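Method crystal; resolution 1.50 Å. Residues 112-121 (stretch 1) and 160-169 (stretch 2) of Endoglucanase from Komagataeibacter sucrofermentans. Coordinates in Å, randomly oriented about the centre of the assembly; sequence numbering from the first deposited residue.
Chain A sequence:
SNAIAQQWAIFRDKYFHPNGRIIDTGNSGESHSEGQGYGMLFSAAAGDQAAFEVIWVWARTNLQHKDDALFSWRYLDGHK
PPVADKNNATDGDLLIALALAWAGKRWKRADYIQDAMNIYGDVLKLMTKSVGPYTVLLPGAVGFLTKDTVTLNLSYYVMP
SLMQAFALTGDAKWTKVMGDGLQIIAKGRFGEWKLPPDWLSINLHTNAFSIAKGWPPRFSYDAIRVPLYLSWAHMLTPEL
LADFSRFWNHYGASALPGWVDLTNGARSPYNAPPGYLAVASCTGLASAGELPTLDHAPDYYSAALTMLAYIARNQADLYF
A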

ATOM      1  N   TYR A 112      10.029  17.613   8.128  1.00  7.91           N
ATOM      2  CA  TYR A 112       9.470  16.378   7.592  1.00  6.98           C
ATOM      3  C   TYR A 112       8.129  16.059   8.247  1.00  8.42           C
ATOM      4  O   TYR A 112       7.213  15.561   7.581  1.00  8.06           O
ATOM      5  CB  TYR A 112      10.454  15.217   7.783  1.00  8.41           C
ATOM      6  CG  TYR A 112      11.707  15.232   6.912  1.00  8.46           C
ATOM      7  CD1 TYR A 112      11.768  15.975   5.744  1.00 10.23           C
ATOM      8  CD2 TYR A 112      12.824  14.478   7.279  1.00  9.78           C
ATOM      9  CE1 TYR A 112      12.921  15.968   4.948  1.00 11.03           C
ATOM     10  CE2 TYR A 112      13.971  14.463   6.497  1.00 11.60           C
ATOM     11  CZ  TYR A 112      14.008  15.214   5.337  1.00 11.32           C
ATOM     12  OH  TYR A 112      15.150  15.197   4.556  1.00 14.70           O
ATOM     13  N   ILE A 113       7.983  16.372   9.536  1.00  8.73           N
ATOM     14  CA  ILE A 113       6.697  16.176  10.201  1.00  9.86           C
ATOM     15  C   ILE A 113       5.644  17.093   9.593  1.00 10.52           C
ATOM     16  O   ILE A 113       4.512  16.672   9.338  1.00  9.60           O
ATOM     17  CB  ILE A 113       6.840  16.392  11.720  1.00 11.78           C
ATOM     18  CG1 ILE A 113       7.878  15.423  12.290  1.00 13.03           C
ATOM     19  CG2 ILE A 113       5.491  16.237  12.408  1.00 11.65           C
ATOM     20  CD1 ILE A 113       7.498  13.974  12.152  1.00 15.09           C
ATOM     21  N   GLN A 114       5.997  18.359   9.352  1.00 10.40           N
ATOM     22  CA  GLN A 114       5.047  19.265   8.712  1.00 10.89           C
ATOM     23  C   GLN A 114       4.668  18.776   7.319  1.00 10.04           C
ATOM     24  O   GLN A 114       3.502  18.868   6.919  1.00 10.38           O
ATOM     25  CB  GLN A 114       5.611  20.678   8.610  1.00 12.52           C
ATOM     26  CG  GLN A 114       4.547  21.667   8.145  1.00 17.71           C
ATOM     27  CD  GLN A 114       3.276  21.582   8.987  1.00 22.76           C
ATOM     28  OE1 GLN A 114       3.314  21.734  10.212  1.00 24.46           O
ATOM     29  NE2 GLN A 114       2.146  21.321   8.334  1.00 23.15           N
ATOM     30  N   ASP A 115       5.649  18.282   6.559  1.00  9.97           N
ATOM     31  CA  ASP A 115       5.356  17.735   5.234  1.00  9.99           C
ATOM     32  C   ASP A 115       4.339  16.603   5.327  1.00  8.72           C
ATOM     33  O   ASP A 115       3.391  16.529   4.525  1.00  8.47           O
ATOM     34  CB  ASP A 115       6.641  17.212   4.577  1.00 13.01           C
ATOM     35  CG  ASP A 115       7.644  18.311   4.241  1.00 17.89           C
ATOM     36  OD1 ASP A 115       7.223  19.465   4.008  1.00 19.93           O
ATOM     37  OD2 ASP A 115       8.864  18.003   4.183  1.00 19.50           O
ATOM     38  N   ALA A 116       4.527  15.702   6.297  1.00  8.11           N
ATOM     39  CA  ALA A 116       3.600  14.589   6.475  1.00  8.11           C
ATOM     40  C   ALA A 116       2.207  15.092   6.829  1.00  7.85           C
ATOM     41  O   ALA A 116       1.209  14.634   6.255  1.00  7.94           O
ATOM     42  CB  ALA A 116       4.127  13.641   7.553  1.00  7.57           C
ATOM     43  N   MET A 117       2.126  16.058   7.746  1.00  8.37           N
ATOM     44  CA  MET A 117       0.831  16.589   8.168  1.00  9.22           C
ATOM     45  C   MET A 117       0.108  17.295   7.025  1.00  8.25           C
ATOM     46  O   MET A 117      -1.124  17.197   6.917  1.00  9.49           O
ATOM     47  CB  MET A 117       1.015  17.505   9.376  1.00 12.75           C
ATOM     48  CG  MET A 117       1.441  16.729  10.606  1.00 13.87           C
ATOM     49  SD  MET A 117       1.443  17.642  12.164  1.00 14.64           S
ATOM     50  CE  MET A 117       2.665  18.858  11.796  1.00 15.67           C
ATOM     51  N   ASN A 118       0.848  17.975   6.148  1.00  7.68           N
ATOM     52  CA  ASN A 118       0.219  18.588   4.976  1.00  9.41           C
ATOM     53  C   ASN A 118      -0.408  17.537   4.065  1.00  9.31           C
ATOM     54  O   ASN A 118      -1.536  17.718   3.588  1.00  9.17           O
ATOM     55  CB  ASN A 118       1.235  19.420   4.199  1.00 11.26           C
ATOM     56  CG  ASN A 118       1.611  20.697   4.925  1.00 15.01           C
ATOM     57  OD1 ASN A 118       0.904  21.136   5.833  1.00 17.43           O
ATOM     58  ND2 ASN A 118       2.732  21.291   4.539  1.00 17.49           N
ATOM     59  N   ILE A 119       0.301  16.428   3.816  1.00  7.55           N
ATOM     60  CA  ILE A 119      -0.261  15.355   2.994  1.00  6.56           C
ATOM     61  C   ILE A 119      -1.488  14.756   3.666  1.00  6.92           C
ATOM     62  O   ILE A 119      -2.530  14.546   3.029  1.00  8.05           O
ATOM     63  CB  ILE A 119       0.799  14.276   2.709  1.00  5.85           C
ATOM     64  CG1 ILE A 119       1.985  14.876   1.951  1.00  6.45           C
ATOM     65  CG2 ILE A 119       0.187  13.116   1.921  1.00  7.16           C
ATOM     66  CD1 ILE A 119       3.250  14.021   2.021  1.00  8.77           C
ATOM     67  N   TYR A 120      -1.365  14.414   4.954  1.00  7.00           N
ATOM     68  CA  TYR A 120      -2.484  13.772   5.645  1.00  7.64           C
ATOM     69  C   TYR A 120      -3.707  14.672   5.635  1.00  7.89           C
ATOM     70  O   TYR A 120      -4.834  14.199   5.432  1.00  8.74           O
ATOM     71  CB  TYR A 120      -2.099  13.438   7.088  1.00  8.18           C
ATOM     72  CG  TYR A 120      -1.217  12.218   7.260  1.00  7.76           C
ATOM     73  CD1 TYR A 120      -1.523  11.008   6.647  1.00  8.49           C
ATOM     74  CD2 TYR A 120      -0.102  12.270   8.089  1.00  7.72           C
ATOM     75  CE1 TYR A 120      -0.720   9.881   6.827  1.00  7.81           C
ATOM     76  CE2 TYR A 120       0.707  11.157   8.284  1.00  8.20           C
ATOM     77  CZ  TYR A 120       0.397   9.968   7.659  1.00  8.34           C
ATOM     78  OH  TYR A 120       1.194   8.864   7.850  1.00  9.25           O
ATOM     79  N   GLY A 121      -3.500  15.974   5.851  1.00  7.70           N
ATOM     80  CA  GLY A 121      -4.609  16.911   5.821  1.00  8.84           C
ATOM     81  C   GLY A 121      -5.352  16.888   4.498  1.00  9.66           C
ATOM     82  O   GLY A 121      -6.586  16.930   4.466  1.00 12.02           O
TER
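Stretch 2 (160-169) PSLMQAFALT

The apolar centre of the contact is formed by Tyr120 of the first helix and by Ala165 and Leu168 of the second. The methyl group of Ala165 lies over one face of the Tyr120 ring, with CB 3.6 Å from the ring centroid and only 12° off the ring normal, a CH-pi arrangement in which Ala165 CB approaches Tyr120 CD1 to 3.5 Å. The CA atoms of Tyr120 and Ala165 are 6.4 Å apart, the nearer of the two backbone pairings, the other being Met117 CA with Leu168 CA at 7.4 Å. Leu168, about one turn beyond Ala165, meets the edge of the same ring, Leu168 CD1 lying 3.9 Å from Tyr120 CE2.

Leu168 also carries the apolar surface back along the first helix. Leu168 CD1 is 4.1 Å from Met117 CG, and Leu168 CD2 is 4.2 Å from Ile113 CG2; Ile113, Met117 and Tyr120 are spaced so that successive turns present them to this one leucine, which adopts the mt rotamer.

Both stretches are helical throughout, held mainly by i to i+4 backbone hydrogen bonds. Their axes approach to 10.5 Å and cross at -109°; the N-to-C directions differ by 109°, so stretch 2 runs steeply across stretch 1, closer to perpendicular than to antiparallel and tilted slightly toward the antiparallel sense. The contact buries 354 Å² over both sides, and Tyr120 contributes the largest share. Its side chain, with chi1 in the m well, fits as a knob among Ser161, Gln164, Ala165 and Leu168.

Toward the hydroxyl end of Tyr120 the contact becomes polar. Tyr120 OH lies 3.7 Å from Gln164 CB and reaches Ser161, where Tyr120 OH donates a hydrogen bond of 2.8 Å to Ser161 OG. This bond gives the buried phenol a polar partner at the far end of its ring.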

ATOM      1  N   PRO A 160      -1.033   1.303   8.947  1.00  9.95           N
ATOM      2  CA  PRO A 160      -0.050   1.989   9.814  1.00  9.36           C
ATOM      3  C   PRO A 160       0.098   3.468   9.504  1.00  9.09           C
ATOM      4  O   PRO A 160       0.504   4.248  10.383  1.00 10.66           O
ATOM      5  CB  PRO A 160       1.257   1.248   9.519  1.00 11.29           C
ATOM      6  CG  PRO A 160       0.805  -0.112   9.043  1.00 14.97           C
ATOM      7  CD  PRO A 160      -0.451   0.121   8.276  1.00 11.35           C
ATOM      8  N   SER A 161      -0.201   3.879   8.270  1.00  8.18           N
ATOM      9  CA  SER A 161      -0.152   5.296   7.946  1.00  8.41           C
ATOM     10  C   SER A 161      -1.359   6.044   8.500  1.00  8.77           C
ATOM     11  O   SER A 161      -1.221   7.181   8.974  1.00  8.82           O
ATOM     12  CB  SER A 161      -0.063   5.485   6.434  1.00  8.58           C
ATOM     13  OG  SER A 161       0.190   6.843   6.157  1.00  8.60           O
ATOM     14  N   LEU A 162      -2.549   5.432   8.433  1.00  8.69           N
ATOM     15  CA  LEU A 162      -3.725   6.038   9.055  1.00 10.86           C
ATOM     16  C   LEU A 162      -3.542   6.170  10.561  1.00 11.05           C
ATOM     17  O   LEU A 162      -3.952   7.173  11.154  1.00 10.78           O
ATOM     18  CB  LEU A 162      -4.982   5.227   8.716  1.00 11.44           C
ATOM     19  CG  LEU A 162      -5.308   5.068   7.230  1.00 15.77           C
ATOM     20  CD1 LEU A 162      -6.625   4.315   7.068  1.00 18.66           C
ATOM     21  CD2 LEU A 162      -5.370   6.411   6.544  1.00 18.43           C
ATOM     22  N   MET A 163      -2.927   5.166  11.199  1.00  9.94           N
ATOM     23  CA  MET A 163      -2.662   5.244  12.633  1.00 11.16           C
ATOM     24  C   MET A 163      -1.689   6.376  12.937  1.00 11.51           C
ATOM     25  O   MET A 163      -1.834   7.087  13.940  1.00 11.56           O
ATOM     26  CB  MET A 163      -2.063   3.917  13.115  1.00 14.75           C
ATOM     27  CG  MET A 163      -2.871   2.649  12.810  1.00 18.16           C
ATOM     28  SD  MET A 163      -2.422   1.259  13.879  1.00 23.78           S
ATOM     29  CE  MET A 163      -0.773   0.849  13.380  1.00 24.61           C
ATOM     30  N   GLN A 164      -0.674   6.547  12.085  1.00 11.52           N
ATOM     31  CA  GLN A 164       0.265   7.644  12.273  1.00 10.99           C
ATOM     32  C   GLN A 164      -0.431   8.992  12.138  1.00 10.76           C
ATOM     33  O   GLN A 164      -0.139   9.930  12.888  1.00 12.44           O
ATOM     34  CB  GLN A 164       1.404   7.529  11.258  1.00 13.59           C
ATOM     35  CG  GLN A 164       2.447   8.617  11.376  1.00 14.88           C
ATOM     36  CD  GLN A 164       3.232   8.543  12.669  1.00 18.17           C
ATOM     37  OE1 GLN A 164       3.359   9.535  13.391  1.00 22.49           O
ATOM     38  NE2 GLN A 164       3.761   7.369  12.972  1.00 22.61           N
ATOM     39  N   ALA A 165      -1.347   9.114  11.172  1.00  8.89           N
ATOM     40  CA  ALA A 165      -2.065  10.374  10.997  1.00 10.15           C
ATOM     41  C   ALA A 165      -2.862  10.726  12.250  1.00  9.93           C
ATOM     42  O   ALA A 165      -2.898  11.891  12.669  1.00 11.26           O
ATOM     43  CB  ALA A 165      -2.982  10.274   9.778  1.00 10.93           C
ATOM     44  N   PHE A 166      -3.492   9.731  12.874  1.00 10.47           N
ATOM     45  CA  PHE A 166      -4.204   9.991  14.123  1.00 11.63           C
ATOM     46  C   PHE A 166      -3.250  10.383  15.244  1.00 12.86           C
ATOM     47  O   PHE A 166      -3.557  11.278  16.045  1.00 14.13           O
ATOM     48  CB  PHE A 166      -5.028   8.777  14.544  1.00 13.76           C
ATOM     49  CG  PHE A 166      -5.778   8.999  15.824  1.00 14.79           C
ATOM     50  CD1 PHE A 166      -6.837   9.890  15.854  1.00 14.74           C
ATOM     51  CD2 PHE A 166      -5.403   8.354  16.992  1.00 15.78           C
ATOM     52  CE1 PHE A 166      -7.533  10.130  17.033  1.00 15.51           C
ATOM     53  CE2 PHE A 166      -6.093   8.588  18.178  1.00 16.75           C
ATOM     54  CZ  PHE A 166      -7.156   9.477  18.189  1.00 17.33           C
ATOM     55  N   ALA A 167      -2.103   9.705  15.336  1.00 13.48           N
ATOM     56  CA  ALA A 167      -1.120  10.045  16.360  1.00 13.97           C
ATOM     57  C   ALA A 167      -0.615  11.479  16.222  1.00 14.46           C
ATOM     58  O   ALA A 167      -0.342  12.138  17.233  1.00 18.40           O
ATOM     59  CB  ALA A 167       0.039   9.051  16.308  1.00 14.05           C
ATOM     60  N   LEU A 168      -0.500  11.982  14.990  1.00 13.20           N
ATOM     61  CA  LEU A 168       0.022  13.325  14.759  1.00 15.40           C
ATOM     62  C   LEU A 168      -1.021  14.414  14.987  1.00 17.07           C
ATOM     63  O   LEU A 168      -0.671  15.505  15.451  1.00 18.02           O
ATOM     64  CB  LEU A 168       0.566  13.429  13.332  1.00 14.44           C
ATOM     65  CG  LEU A 168       1.852  12.676  13.014  1.00 14.93           C
ATOM     66  CD1 LEU A 168       2.152  12.787  11.525  1.00 16.62           C
ATOM     67  CD2 LEU A 168       3.022  13.199  13.837  1.00 17.40           C
ATOM     68  N   THR A 169      -2.291  14.146  14.681  1.00 17.35           N
ATOM     69  CA  THR A 169      -3.327  15.174  14.637  1.00 18.26           C
ATOM     70  C   THR A 169      -4.339  15.084  15.765  1.00 18.55           C
ATOM     71  O   THR A 169      -4.921  16.106  16.133  1.00 19.22           O
ATOM     72  CB  THR A 169      -4.110  15.094  13.315  1.00 19.25           C
ATOM     73  OG1 THR A 169      -4.801  13.839  13.244  1.00 17.95           O
ATOM     74  CG2 THR A 169      -3.185  15.208  12.118  1.00 20.16           C
TER